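Local coordinates for vacuolar aminopeptidase 1 (Saccharomyces cerevisiae, PDB 5JGF), which removes amino acids, preferably neutral or hydrophobic ones, from the N-terminus of peptides as a zinc-dependent vacuolar enzyme, and assembles into tetrahedral dodecamers, at the interface of chains A and B. Sequence-based numbering; all coordinates share one arbitrary frame. Chains: chain A/B, Vacuolar aminopeptidase 1.

The interface of chains A and B. Residues chain A 309, 417-418, 421; chain B 303-305.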
ATOM      1  N   LYS A 309     -32.093 -25.599 -21.536  1.00 12.20           N
ATOM      2  CA  LYS A 309     -31.214 -26.680 -21.963  1.00 13.58           C
ATOM      3  C   LYS A 309     -31.856 -28.044 -21.733  1.00 14.01           C
ATOM      4  O   LYS A 309     -31.342 -29.063 -22.201  1.00 15.49           O
ATOM      5  CB  LYS A 309     -29.867 -26.588 -21.231  1.00 14.28           C
ATOM      6  CG  LYS A 309     -29.078 -25.321 -21.585  1.00 16.35           C
ATOM      7  CD  LYS A 309     -27.787 -25.214 -20.784  1.00 17.40           C
ATOM      8  CE  LYS A 309     -27.057 -23.904 -21.057  1.00 17.33           C
ATOM      9  NZ  LYS A 309     -26.559 -23.786 -22.459  1.00 17.11           N
ATOM     10  N   PRO A 417     -28.857 -18.339 -27.290  1.00 13.27           N
ATOM     11  CA  PRO A 417     -27.798 -19.181 -27.854  1.00 14.39           C
ATOM     12  C   PRO A 417     -28.053 -20.672 -27.635  1.00 14.44           C
ATOM     13  O   PRO A 417     -27.768 -21.491 -28.509  1.00 14.79           O
ATOM     14  CB  PRO A 417     -26.549 -18.688 -27.128  1.00 14.02           C
ATOM     15  CG  PRO A 417     -26.834 -17.216 -26.975  1.00 14.86           C
ATOM     16  CD  PRO A 417     -28.284 -17.224 -26.514  1.00 14.23           C
ATOM     17  N   SER A 418     -28.586 -21.016 -26.466  1.00 13.99           N
ATOM     18  CA  SER A 418     -28.884 -22.410 -26.154  1.00 12.51           C
ATOM     19  C   SER A 418     -29.943 -22.962 -27.104  1.00 13.46           C
ATOM     20  O   SER A 418     -29.767 -24.031 -27.687  1.00 13.54           O
ATOM     21  CB  SER A 418     -29.379 -22.545 -24.713  1.00 14.72           C
ATOM     22  OG  SER A 418     -28.359 -22.208 -23.789  1.00 14.22           O
ATOM     23  N   SER A 421     -28.558 -23.244 -30.730  1.00 13.35           N
ATOM     24  CA  SER A 421     -27.604 -24.336 -30.882  1.00 14.31           C
ATOM     25  C   SER A 421     -28.272 -25.706 -30.769  1.00 15.00           C
ATOM     26  O   SER A 421     -27.919 -26.642 -31.489  1.00 14.52           O
ATOM     27  CB  SER A 421     -26.494 -24.214 -29.829  1.00 15.89           C
ATOM     28  OG  SER A 421     -27.000 -24.480 -28.530  1.00 25.87           O
TER
ATOM     29  N   LEU B 303     -21.274 -21.666 -29.069  1.00 13.30           N
ATOM     30  CA  LEU B 303     -22.672 -21.888 -28.719  1.00 14.52           C
ATOM     31  C   LEU B 303     -23.613 -21.031 -29.568  1.00 12.67           C
ATOM     32  O   LEU B 303     -24.214 -20.067 -29.089  1.00 12.94           O
ATOM     33  CB  LEU B 303     -22.922 -21.621 -27.225  1.00 14.17           C
ATOM     34  CG  LEU B 303     -24.302 -22.073 -26.724  1.00 15.68           C
ATOM     35  CD1 LEU B 303     -24.356 -23.598 -26.675  1.00 15.83           C
ATOM     36  CD2 LEU B 303     -24.585 -21.499 -25.347  1.00 16.58           C
ATOM     37  N   THR B 304     -23.711 -21.385 -30.845  1.00 14.26           N
ATOM     38  CA  THR B 304     -24.596 -20.706 -31.789  1.00 13.75           C
ATOM     39  C   THR B 304     -25.017 -21.794 -32.768  1.00 14.52           C
ATOM     40  O   THR B 304     -24.390 -22.852 -32.821  1.00 14.54           O
ATOM     41  CB  THR B 304     -23.883 -19.593 -32.579  1.00 14.48           C
ATOM     42  OG1 THR B 304     -22.923 -20.178 -33.466  1.00 15.69           O
ATOM     43  CG2 THR B 304     -23.183 -18.621 -31.631  1.00 17.16           C
ATOM     44  N   ARG B 305     -26.066 -21.554 -33.545  1.00 15.83           N
ATOM     45  CA  ARG B 305     -26.509 -22.580 -34.480  1.00 15.19           C
ATOM     46  C   ARG B 305     -25.481 -22.845 -35.577  1.00 16.40           C
ATOM     47  O   ARG B 305     -25.466 -23.925 -36.160  1.00 15.91           O
ATOM     48  CB  ARG B 305     -27.852 -22.199 -35.103  1.00 17.92           C
ATOM     49  CG  ARG B 305     -27.778 -21.102 -36.131  1.00 20.73           C
ATOM     50  CD  ARG B 305     -29.148 -20.840 -36.719  1.00 21.16           C
ATOM     51  NE  ARG B 305     -29.054 -20.040 -37.930  1.00 24.59           N
ATOM     52  CZ  ARG B 305     -29.480 -20.443 -39.122  1.00 24.40           C
ATOM     53  NH1 ARG B 305     -30.038 -21.638 -39.260  1.00 22.46           N
ATOM     54  NH2 ARG B 305     -29.336 -19.654 -40.177  1.00 23.40           N
TER
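B:Leu303 reaches from a loop of chain B onto helix 416-423 of chain A, touching residues of its first and second turns. Its CD1 lies against A:Ser421 and its CD2 toward A:Pro417, with the hydroxyl of A:Ser418 further off. The tight part lies here: CD1 comes to 3.3 Å from the hydroxyl OG of A:Ser421, while CD2 packs at 3.9 Å against CB of the A:Pro417 ring. Proline suits a first turn, where its lack of an N-H costs little, and its rigid ring presents CB to the leucine; CB also meets the carbonyl O of B:Leu303 at 3.3 Å. In A:Ser421, OG sits between the backbone N and the carbonyl carbon (chi1 69°), from where it hydrogen-bonds to O of A:Pro417 (3.1 Å) and O of A:Ser418 (2.9 Å), one hydrogen shared between the two carbonyls. The second approach is the more bent, with a C=O...OG angle of 114°. With its hydroxyl spent on its own helix, OG can probably accept an apolar neighbour. An alanine at A:Ser421 would probably leave a small gap beside CD1 and deprive both carbonyls of this hydroxyl partner. Beyond CD2 the fit is looser. A:Lys309 bends at its last torsion (chi4 -66°) and its NZ donates to OG of A:Ser418 at 2.7 Å, so the long chain ties the 3-10 helix 308-310 to the helix, yet NZ stays 4.2 Å from CD2 of B:Leu303. At the other margin B:Thr304 barely touches, and B:Arg305 buries nothing against chain A. The patch thus adds a small van der Waals fit of a leucine against a serine and a proline, between subunits of the dodecamer, resting on shape rather than polar bonds.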